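Local coordinates for protein major extracellular endoglucanase (Xanthomonas campestris pv. campestris, PDB 4TUF) that hydrolyses internal beta-1,4-glucosidic linkages of cellulose, lichenin and cereal beta-D-glucans, here as the family 5 TIM-barrel catalytic domain of a longer secreted enzyme, at residues A[65-75]-A[85-93]; A[209-220]-A[263-274]. One frame throughout, in Å; residues are numbered along the deposited sequence.

Contact 1: A[65-75]-A[85-93]; sequences TLRSDTMPASI and GLTSLQILD. With 2HP (dihydrogenphosphate ion), chain K; 2HP (dihydrogenphosphate ion), chain G.
Where the loop 65-75 bends over the first residues of helix 88-102, T70 and S88 join the two backbones. S88 N donates to T70 O at 3.0 Å, with an N-H...O angle of 169°. The loop reaches this point through a type I turn from R67 to T70, after which M71 and P72 run past T87 and S88. A second donor grips the same carbonyl: S88 OG lies 3.1 Å from T70 O, approaching above the carbonyl plane. With OG held between the backbone N and the carbonyl carbon (chi1 65°), amide and hydroxyl of S88 can serve one acceptor. T87 stands at the N-cap, where it and Q90 form a capping box: T87 N donates to Q90 OE1 at 3.1 Å, while the return bond from Q90 N to T87 OG1 is weak. T87 also lays CG2 against S68 O.

Apolar groups fill in around this polar centre. CD1 of I75 meets CD1 of I91 tip to tip at 3.7 Å, and P72 rests its CG on that same I91 methyl at 3.7 Å. P72 CD meanwhile lies against L86 O. M71, bent at chi2 and chi3, curls its CE back toward L86 O. On the other flank the L66 and L92 side chains meet at an angle, CD2 to CD2 at 3.9 Å, and L89 turns CD2 to L66 O. R67 points away from the helix, its NE making a weak bond of 3.4 Å to O3 of the dihydrogenphosphate ion of chain G. The arrangement illustrates how a beta-alpha loop of a TIM barrel is tied to the start of the helix it precedes: L66 and L92 also touch strand 56-61, at F61 and L59, and helix 129-143 flanks L66, L89 and L92, with R142 forming a salt bridge to D93.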
loop_
_atom_site.group_PDB
_atom_site.type_symbol
_atom_site.label_atom_id
_atom_site.label_comp_id
_atom_site.label_asym_id
_atom_site.label_seq_id
_atom_site.Cartn_x
_atom_site.Cartn_y
_atom_site.Cartn_z
ATOM N N THR A 65 16.201 7.323 0.967
ATOM C CA THR A 65 15.830 7.458 2.373
ATOM C C THR A 65 16.602 6.477 3.262
ATOM O O THR A 65 16.903 6.775 4.423
ATOM C CB THR A 65 14.314 7.247 2.559
ATOM O OG1 THR A 65 13.609 8.334 1.950
ATOM C CG2 THR A 65 13.940 7.175 4.027
ATOM N N LEU A 66 16.947 5.320 2.702
ATOM C CA LEU A 66 17.613 4.267 3.460
ATOM C C LEU A 66 19.121 4.479 3.571
ATOM O O LEU A 66 19.803 3.722 4.263
ATOM C CB LEU A 66 17.344 2.905 2.823
ATOM C CG LEU A 66 15.899 2.510 2.514
ATOM C CD1 LEU A 66 15.894 1.172 1.796
ATOM C CD2 LEU A 66 15.059 2.453 3.785
ATOM N N ARG A 67 19.646 5.495 2.893
ATOM C CA ARG A 67 21.082 5.759 2.923
ATOM C C ARG A 67 21.464 6.607 4.134
ATOM O O ARG A 67 20.675 7.418 4.613
ATOM C CB ARG A 67 21.529 6.431 1.626
ATOM C CG ARG A 67 21.493 5.488 0.434
ATOM C CD ARG A 67 21.484 6.218 -0.901
ATOM N NE ARG A 67 21.089 5.317 -1.982
ATOM C CZ ARG A 67 20.632 5.718 -3.164
ATOM N NH1 ARG A 67 20.514 7.017 -3.425
ATOM N NH2 ARG A 67 20.289 4.818 -4.082
ATOM N N SER A 68 22.687 6.407 4.612
ATOM C CA SER A 68 23.108 6.880 5.926
ATOM C C SER A 68 23.058 8.393 6.099
ATOM O O SER A 68 22.654 8.882 7.156
ATOM C CB SER A 68 24.527 6.389 6.223
ATOM O OG SER A 68 24.567 4.975 6.300
ATOM N N ASP A 69 23.463 9.127 5.067
ATOM C CA ASP A 69 23.623 10.572 5.187
ATOM C C ASP A 69 22.581 11.380 4.412
ATOM O O ASP A 69 22.733 12.588 4.240
ATOM C CB ASP A 69 25.025 10.975 4.732
ATOM C CG ASP A 69 25.444 10.265 3.465
ATOM O OD1 ASP A 69 24.571 9.632 2.828
ATOM O OD2 ASP A 69 26.640 10.334 3.107
ATOM N N THR A 70 21.527 10.725 3.944
ATOM C CA THR A 70 20.424 11.453 3.331
ATOM C C THR A 70 19.724 12.307 4.388
ATOM O O THR A 70 19.232 11.793 5.394
ATOM C CB THR A 70 19.409 10.507 2.667
ATOM O OG1 THR A 70 20.016 9.879 1.531
ATOM C CG2 THR A 70 18.175 11.278 2.205
ATOM N N MET A 71 19.703 13.617 4.171
ATOM C CA MET A 71 19.068 14.521 5.121
ATOM C C MET A 71 17.621 14.788 4.731
ATOM O O MET A 71 17.283 14.796 3.549
ATOM C CB MET A 71 19.847 15.832 5.212
ATOM C CG MET A 71 21.237 15.687 5.830
ATOM S SD MET A 71 21.211 15.104 7.544
ATOM C CE MET A 71 20.367 16.461 8.364
ATOM N N PRO A 72 16.752 14.988 5.730
ATOM C CA PRO A 72 15.349 15.322 5.460
ATOM C C PRO A 72 15.150 16.799 5.132
ATOM O O PRO A 72 16.059 17.611 5.328
ATOM C CB PRO A 72 14.653 14.965 6.769
ATOM C CG PRO A 72 15.699 15.198 7.803
ATOM C CD PRO A 72 17.007 14.803 7.170
ATOM N N ALA A 73 13.966 17.138 4.634
ATOM C CA ALA A 73 13.622 18.525 4.350
ATOM C C ALA A 73 12.189 18.808 4.776
ATOM O O ALA A 73 11.426 17.879 5.056
ATOM C CB ALA A 73 13.807 18.831 2.874
ATOM N N SER A 74 11.846 20.094 4.830
ATOM C CA SER A 74 10.495 20.581 5.140
ATOM C C SER A 74 10.058 20.338 6.587
ATOM O O SER A 74 8.892 20.545 6.924
ATOM C CB SER A 74 9.461 19.962 4.189
ATOM O OG SER A 74 9.183 18.609 4.527
ATOM N N ILE A 75 10.974 19.910 7.448
ATOM C CA ILE A 75 10.610 19.706 8.842
ATOM C C ILE A 75 10.692 21.010 9.624
ATOM O O ILE A 75 11.729 21.674 9.630
ATOM C CB ILE A 75 11.503 18.665 9.533
ATOM C CG1 ILE A 75 11.464 17.337 8.777
ATOM C CG2 ILE A 75 11.052 18.457 10.974
ATOM C CD1 ILE A 75 12.370 16.285 9.371
ATOM N N GLY A 85 18.751 17.289 13.722
ATOM C CA GLY A 85 20.046 16.656 13.538
ATOM C C GLY A 85 19.972 15.249 12.968
ATOM O O GLY A 85 20.935 14.760 12.379
ATOM N N LEU A 86 18.829 14.595 13.137
ATOM C CA LEU A 86 18.666 13.220 12.675
ATOM C C LEU A 86 18.704 13.108 11.156
ATOM O O LEU A 86 18.211 13.985 10.449
ATOM C CB LEU A 86 17.350 12.637 13.189
ATOM C CG LEU A 86 17.198 12.541 14.705
ATOM C CD1 LEU A 86 15.932 11.773 15.065
ATOM C CD2 LEU A 86 18.429 11.896 15.326
ATOM N N THR A 87 19.294 12.025 10.660
ATOM C CA THR A 87 19.223 11.710 9.240
ATOM C C THR A 87 17.863 11.085 8.968
ATOM O O THR A 87 17.194 10.631 9.894
ATOM C CB THR A 87 20.347 10.755 8.805
ATOM O OG1 THR A 87 20.078 9.432 9.282
ATOM C CG2 THR A 87 21.676 11.216 9.364
ATOM N N SER A 88 17.449 11.060 7.709
ATOM C CA SER A 88 16.140 10.514 7.360
ATOM C C SER A 88 16.015 9.043 7.757
ATOM O O SER A 88 14.937 8.580 8.110
ATOM C CB SER A 88 15.873 10.681 5.864
ATOM O OG SER A 88 16.777 9.913 5.092
ATOM N N LEU A 89 17.118 8.309 7.694
ATOM C CA LEU A 89 17.119 6.921 8.135
ATOM C C LEU A 89 16.774 6.836 9.618
ATOM O O LEU A 89 15.954 6.017 10.035
ATOM C CB LEU A 89 18.477 6.271 7.869
ATOM C CG LEU A 89 18.614 4.812 8.310
ATOM C CD1 LEU A 89 17.533 3.943 7.678
ATOM C CD2 LEU A 89 19.990 4.292 7.954
ATOM N N GLN A 90 17.396 7.701 10.409
ATOM C CA GLN A 90 17.148 7.725 11.844
ATOM C C GLN A 90 15.735 8.202 12.165
ATOM O O GLN A 90 15.188 7.867 13.212
ATOM C CB GLN A 90 18.182 8.602 12.544
ATOM C CG GLN A 90 19.588 8.036 12.478
ATOM C CD GLN A 90 20.643 9.044 12.880
ATOM O OE1 GLN A 90 20.394 10.250 12.889
ATOM N NE2 GLN A 90 21.830 8.556 13.214
ATOM N N ILE A 91 15.136 8.974 11.265
ATOM C CA ILE A 91 13.766 9.421 11.479
ATOM C C ILE A 91 12.809 8.275 11.150
ATOM O O ILE A 91 11.823 8.059 11.853
ATOM C CB ILE A 91 13.436 10.680 10.642
ATOM C CG1 ILE A 91 14.314 11.849 11.095
ATOM C CG2 ILE A 91 11.970 11.067 10.793
ATOM C CD1 ILE A 91 14.039 13.155 10.364
ATOM N N LEU A 92 13.117 7.526 10.096
ATOM C CA LEU A 92 12.357 6.324 9.771
ATOM C C LEU A 92 12.433 5.349 10.942
ATOM O O LEU A 92 11.412 4.817 11.385
ATOM C CB LEU A 92 12.881 5.676 8.488
ATOM C CG LEU A 92 12.165 4.422 7.970
ATOM C CD1 LEU A 92 10.684 4.699 7.747
ATOM C CD2 LEU A 92 12.821 3.900 6.681
ATOM N N ASP A 93 13.645 5.136 11.450
ATOM C CA ASP A 93 13.851 4.280 12.611
ATOM C C ASP A 93 12.940 4.697 13.760
ATOM O O ASP A 93 12.267 3.864 14.368
ATOM C CB ASP A 93 15.314 4.320 13.065
ATOM C CG ASP A 93 16.241 3.557 12.134
ATOM O OD1 ASP A 93 15.748 2.915 11.175
ATOM O OD2 ASP A 93 17.467 3.585 12.376
HETATM P P 2HP K . 21.424 1.291 1.255
HETATM O O1 2HP K . 21.705 1.738 2.671
HETATM O O2 2HP K . 20.304 2.116 0.667
HETATM O O3 2HP K . 22.670 1.470 0.421
HETATM O O4 2HP K . 21.005 -0.159 1.258
HETATM P P 2HP G . 21.589 0.825 -3.190
HETATM O O1 2HP G . 21.511 -0.402 -2.310
HETATM O O2 2HP G . 20.230 1.105 -3.791
HETATM O O3 2HP G . 22.001 2.023 -2.366
HETATM O O4 2HP G . 22.614 0.593 -4.283
#

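Contact 2: A[209-220]-A[263-274]; sequences GIFWGGNLQPLA and RHFGQFAGTHAL. With 2HP (dihydrogenphosphate ion), chain I.
N215 OD1 takes two bonds from Q217, whose extended side chain lies against the end of helix 257-266. Q217 N at 3.1 Å closes an Asx turn, and Q217 NE2 reaches N215 OD1 at 2.6 Å from the opposite face of the carboxamide; T199 and S205 hold ND2, fixing the amide's rotation. Q217 lays CG beside R263 O and brings NE2 to the edge of the H264 ring, with amide and ring planes 47° apart. L216 N donates to H264 O at 2.8 Å, joining the two backbones. The I210 side chain runs across H264, with I210 CG1 3.5 Å from H264 NE2.

L216 and L219 both pack on the F268 ring from the same side, CE2 3.8 Å from L216 CB and CE1 3.8 Å from L219 CB. A chi1 of 178° turns the L219 branch away from its own amide, and CD2 comes over one face of the H272 ring, toward its rim, in a CH-pi contact. T271 OG1 holds O2 of a dihydrogenphosphate ion at 2.7 Å, beside the edges of F268 and H272. A classic beta bulge at G214 and N215, opposite I198, belongs to this TIM-barrel loop, which passes near E157 and E278, the probable proton donor and nucleophile.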
loop_
_atom_site.group_PDB
_atom_site.type_symbol
_atom_site.label_atom_id
_atom_site.label_comp_id
_atom_site.label_asym_id
_atom_site.label_seq_id
_atom_site.Cartn_x
_atom_site.Cartn_y
_atom_site.Cartn_z
ATOM N N GLY A 209 -9.005 -0.674 -19.052
ATOM C CA GLY A 209 -9.634 -0.094 -17.879
ATOM C C GLY A 209 -9.024 -0.566 -16.576
ATOM O O GLY A 209 -9.715 -0.679 -15.562
ATOM N N ILE A 210 -7.724 -0.839 -16.603
ATOM C CA ILE A 210 -7.019 -1.330 -15.424
ATOM C C ILE A 210 -6.135 -0.246 -14.805
ATOM O O ILE A 210 -5.414 0.458 -15.511
ATOM C CB ILE A 210 -6.151 -2.557 -15.767
ATOM C CG1 ILE A 210 -7.013 -3.669 -16.363
ATOM C CG2 ILE A 210 -5.436 -3.058 -14.537
ATOM C CD1 ILE A 210 -6.251 -4.933 -16.660
ATOM N N PHE A 211 -6.205 -0.110 -13.483
ATOM C CA PHE A 211 -5.358 0.833 -12.760
ATOM C C PHE A 211 -4.013 0.196 -12.438
ATOM O O PHE A 211 -3.906 -1.028 -12.375
ATOM C CB PHE A 211 -6.036 1.296 -11.469
ATOM C CG PHE A 211 -7.246 2.165 -11.689
ATOM C CD1 PHE A 211 -7.110 3.526 -11.897
ATOM C CD2 PHE A 211 -8.520 1.621 -11.673
ATOM C CE1 PHE A 211 -8.222 4.329 -12.093
ATOM C CE2 PHE A 211 -9.636 2.423 -11.870
ATOM C CZ PHE A 211 -9.487 3.776 -12.077
ATOM N N TRP A 212 -2.993 1.028 -12.238
ATOM C CA TRP A 212 -1.656 0.553 -11.893
ATOM C C TRP A 212 -1.695 -0.396 -10.698
ATOM O O TRP A 212 -2.293 -0.079 -9.672
ATOM C CB TRP A 212 -0.728 1.724 -11.576
ATOM C CG TRP A 212 -0.404 2.604 -12.735
ATOM C CD1 TRP A 212 -0.859 2.480 -14.015
ATOM C CD2 TRP A 212 0.454 3.751 -12.722
ATOM N NE1 TRP A 212 -0.343 3.491 -14.800
ATOM C CE2 TRP A 212 0.470 4.280 -14.029
ATOM C CE3 TRP A 212 1.210 4.384 -11.732
ATOM C CZ2 TRP A 212 1.215 5.407 -14.371
ATOM C CZ3 TRP A 212 1.945 5.508 -12.073
ATOM C CH2 TRP A 212 1.941 6.008 -13.380
ATOM N N GLY A 213 -1.062 -1.558 -10.839
ATOM C CA GLY A 213 -1.028 -2.543 -9.774
ATOM C C GLY A 213 -2.400 -3.100 -9.452
ATOM O O GLY A 213 -2.633 -3.592 -8.348
ATOM N N GLY A 214 -3.311 -3.036 -10.420
ATOM C CA GLY A 214 -4.696 -3.392 -10.167
ATOM C C GLY A 214 -5.196 -4.697 -10.766
ATOM O O GLY A 214 -6.306 -5.128 -10.444
ATOM N N ASN A 215 -4.396 -5.326 -11.629
ATOM C CA ASN A 215 -4.826 -6.544 -12.315
ATOM C C ASN A 215 -4.148 -7.795 -11.776
ATOM O O ASN A 215 -2.926 -7.917 -11.826
ATOM C CB ASN A 215 -4.560 -6.438 -13.818
ATOM C CG ASN A 215 -5.189 -7.577 -14.611
ATOM O OD1 ASN A 215 -6.067 -8.287 -14.121
ATOM N ND2 ASN A 215 -4.742 -7.747 -15.847
ATOM N N LEU A 216 -4.949 -8.735 -11.285
ATOM C CA LEU A 216 -4.415 -9.985 -10.760
ATOM C C LEU A 216 -4.799 -11.194 -11.615
ATOM O O LEU A 216 -4.465 -12.333 -11.269
ATOM C CB LEU A 216 -4.891 -10.197 -9.328
ATOM C CG LEU A 216 -4.157 -9.407 -8.253
ATOM C CD1 LEU A 216 -4.845 -9.624 -6.925
ATOM C CD2 LEU A 216 -2.709 -9.849 -8.188
ATOM N N GLN A 217 -5.490 -10.944 -12.725
ATOM C CA GLN A 217 -5.994 -12.018 -13.587
ATOM C C GLN A 217 -4.964 -13.096 -13.973
ATOM O O GLN A 217 -5.291 -14.281 -13.929
ATOM C CB GLN A 217 -6.600 -11.431 -14.867
ATOM C CG GLN A 217 -7.982 -10.829 -14.708
ATOM C CD GLN A 217 -8.378 -10.004 -15.916
ATOM O OE1 GLN A 217 -9.127 -10.461 -16.778
ATOM N NE2 GLN A 217 -7.859 -8.782 -15.992
ATOM N N PRO A 218 -3.726 -12.703 -14.351
ATOM C CA PRO A 218 -2.788 -13.747 -14.791
ATOM C C PRO A 218 -2.370 -14.743 -13.699
ATOM O O PRO A 218 -1.754 -15.763 -14.015
ATOM C CB PRO A 218 -1.573 -12.943 -15.270
ATOM C CG PRO A 218 -2.116 -11.616 -15.636
ATOM C CD PRO A 218 -3.182 -11.356 -14.610
ATOM N N LEU A 219 -2.708 -14.462 -12.445
ATOM C CA LEU A 219 -2.427 -15.385 -11.345
ATOM C C LEU A 219 -3.190 -16.703 -11.504
ATOM O O LEU A 219 -2.817 -17.731 -10.939
ATOM C CB LEU A 219 -2.775 -14.727 -10.007
ATOM C CG LEU A 219 -2.593 -15.536 -8.725
ATOM C CD1 LEU A 219 -1.149 -16.006 -8.593
ATOM C CD2 LEU A 219 -2.999 -14.706 -7.521
ATOM N N ALA A 220 -4.262 -16.674 -12.282
ATOM C CA ALA A 220 -5.052 -17.877 -12.508
ATOM C C ALA A 220 -4.313 -18.867 -13.407
ATOM O O ALA A 220 -4.537 -20.074 -13.328
ATOM C CB ALA A 220 -6.401 -17.513 -13.111
ATOM N N ARG A 263 -13.434 -9.381 -11.590
ATOM C CA ARG A 263 -12.481 -9.755 -12.630
ATOM C C ARG A 263 -11.032 -9.412 -12.292
ATOM O O ARG A 263 -10.141 -10.249 -12.429
ATOM C CB ARG A 263 -12.851 -9.084 -13.951
ATOM C CG ARG A 263 -11.879 -9.398 -15.066
ATOM C CD ARG A 263 -12.547 -9.311 -16.420
ATOM N NE ARG A 263 -12.847 -7.938 -16.805
ATOM C CZ ARG A 263 -13.985 -7.560 -17.377
ATOM N NH1 ARG A 263 -14.934 -8.455 -17.618
ATOM N NH2 ARG A 263 -14.173 -6.288 -17.703
ATOM N N HIS A 264 -10.789 -8.147 -11.957
ATOM C CA HIS A 264 -9.452 -7.652 -11.633
ATOM C C HIS A 264 -8.788 -8.191 -10.365
ATOM O O HIS A 264 -7.618 -8.534 -10.391
ATOM C CB HIS A 264 -9.451 -6.126 -11.606
ATOM C CG HIS A 264 -9.692 -5.500 -12.941
ATOM N ND1 HIS A 264 -10.070 -4.186 -13.087
ATOM C CD2 HIS A 264 -9.612 -6.007 -14.190
ATOM C CE1 HIS A 264 -10.211 -3.909 -14.368
ATOM N NE2 HIS A 264 -9.939 -4.998 -15.058
ATOM N N PHE A 265 -9.521 -8.277 -9.263
ATOM C CA PHE A 265 -8.951 -8.853 -8.054
ATOM C C PHE A 265 -9.835 -9.779 -7.251
ATOM O O PHE A 265 -9.368 -10.629 -6.564
ATOM C CB PHE A 265 -8.387 -7.766 -7.140
ATOM C CG PHE A 265 -9.376 -6.740 -6.733
ATOM C CD1 PHE A 265 -9.580 -5.658 -7.502
ATOM C CD2 PHE A 265 -10.090 -6.874 -5.589
ATOM C CE1 PHE A 265 -10.483 -4.718 -7.142
ATOM C CE2 PHE A 265 -11.004 -5.944 -5.218
ATOM C CZ PHE A 265 -11.202 -4.863 -5.999
ATOM N N GLY A 266 -11.124 -9.544 -7.314
ATOM C CA GLY A 266 -12.080 -10.103 -6.391
ATOM C C GLY A 266 -12.214 -11.588 -6.421
ATOM O O GLY A 266 -12.408 -12.238 -5.436
ATOM N N GLN A 267 -12.138 -12.112 -7.611
ATOM C CA GLN A 267 -12.277 -13.550 -7.829
ATOM C C GLN A 267 -11.220 -14.376 -7.090
ATOM O O GLN A 267 -11.355 -15.595 -6.960
ATOM C CB GLN A 267 -12.209 -13.857 -9.324
ATOM C CG GLN A 267 -10.944 -13.334 -9.985
ATOM C CD GLN A 267 -10.737 -13.886 -11.377
ATOM O OE1 GLN A 267 -10.821 -15.093 -11.596
ATOM N NE2 GLN A 267 -10.466 -13.005 -12.328
ATOM N N PHE A 268 -10.169 -13.714 -6.611
ATOM C CA PHE A 268 -9.093 -14.409 -5.914
ATOM C C PHE A 268 -9.281 -14.397 -4.407
ATOM O O PHE A 268 -8.531 -15.048 -3.681
ATOM C CB PHE A 268 -7.742 -13.793 -6.276
ATOM C CG PHE A 268 -7.384 -13.951 -7.722
ATOM C CD1 PHE A 268 -6.837 -15.133 -8.186
ATOM C CD2 PHE A 268 -7.616 -12.928 -8.621
ATOM C CE1 PHE A 268 -6.519 -15.290 -9.515
ATOM C CE2 PHE A 268 -7.298 -13.081 -9.955
ATOM C CZ PHE A 268 -6.750 -14.265 -10.401
ATOM N N ALA A 269 -10.294 -13.673 -3.939
ATOM C CA ALA A 269 -10.506 -13.489 -2.503
ATOM C C ALA A 269 -10.805 -14.794 -1.788
ATOM O O ALA A 269 -10.455 -14.955 -0.622
ATOM C CB ALA A 269 -11.631 -12.501 -2.259
ATOM N N GLY A 270 -11.452 -15.719 -2.488
ATOM C CA GLY A 270 -11.893 -16.963 -1.886
ATOM C C GLY A 270 -10.794 -17.985 -1.674
ATOM O O GLY A 270 -10.968 -18.933 -0.910
ATOM N N THR A 271 -9.658 -17.797 -2.340
ATOM C CA THR A 271 -8.562 -18.760 -2.243
ATOM C C THR A 271 -7.233 -18.131 -1.803
ATOM O O THR A 271 -6.281 -18.841 -1.479
ATOM C CB THR A 271 -8.352 -19.486 -3.585
ATOM O OG1 THR A 271 -8.154 -18.522 -4.624
ATOM C CG2 THR A 271 -9.566 -20.331 -3.921
ATOM N N HIS A 272 -7.169 -16.803 -1.789
ATOM C CA HIS A 272 -5.972 -16.102 -1.330
ATOM C C HIS A 272 -6.308 -15.036 -0.300
ATOM O O HIS A 272 -7.358 -14.403 -0.376
ATOM C CB HIS A 272 -5.240 -15.444 -2.497
ATOM C CG HIS A 272 -4.642 -16.409 -3.470
ATOM N ND1 HIS A 272 -5.366 -16.973 -4.499
ATOM C CD2 HIS A 272 -3.385 -16.899 -3.581
ATOM C CE1 HIS A 272 -4.582 -17.774 -5.198
ATOM N NE2 HIS A 272 -3.375 -17.748 -4.661
ATOM N N ALA A 273 -5.412 -14.832 0.660
ATOM C CA ALA A 273 -5.513 -13.676 1.542
ATOM C C ALA A 273 -5.407 -12.436 0.677
ATOM O O ALA A 273 -4.455 -12.299 -0.093
ATOM C CB ALA A 273 -4.426 -13.690 2.604
ATOM N N LEU A 274 -6.391 -11.547 0.784
ATOM C CA LEU A 274 -6.438 -10.374 -0.078
ATOM C C LEU A 274 -6.978 -9.143 0.635
ATOM O O LEU A 274 -7.899 -9.220 1.447
ATOM C CB LEU A 274 -7.279 -10.673 -1.320
ATOM C CG LEU A 274 -7.272 -9.683 -2.490
ATOM C CD1 LEU A 274 -7.491 -10.425 -3.798
ATOM C CD2 LEU A 274 -8.334 -8.602 -2.317
HETATM P P 2HP I . -6.684 -19.544 -8.045
HETATM O O1 2HP I . -6.819 -20.844 -7.283
HETATM O O2 2HP I . -7.072 -18.401 -7.139
HETATM O O3 2HP I . -5.252 -19.369 -8.494
HETATM O O4 2HP I . -7.584 -19.555 -9.258
#

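Both contacts join a loop of the same barrel to a peripheral helix, yet at opposite ends of two different helices: contact 1 engages the start of helix 88-102, contact 2 the end of helix 257-266 and the chain that follows. They share no element and lie on opposite sides of the chain's centre, their centres about 36 Å apart. Contact 1 is partly buried and lies away from the catalytic residues, whereas contact 2 is buried and runs close to them. Contact 1 pairs backbone and serine bonds at a capped helix start with aliphatic packing; contact 2 sets aromatic and imidazole rings against a loop that an amide pair stiffens from within. Dihydrogenphosphate ions border both.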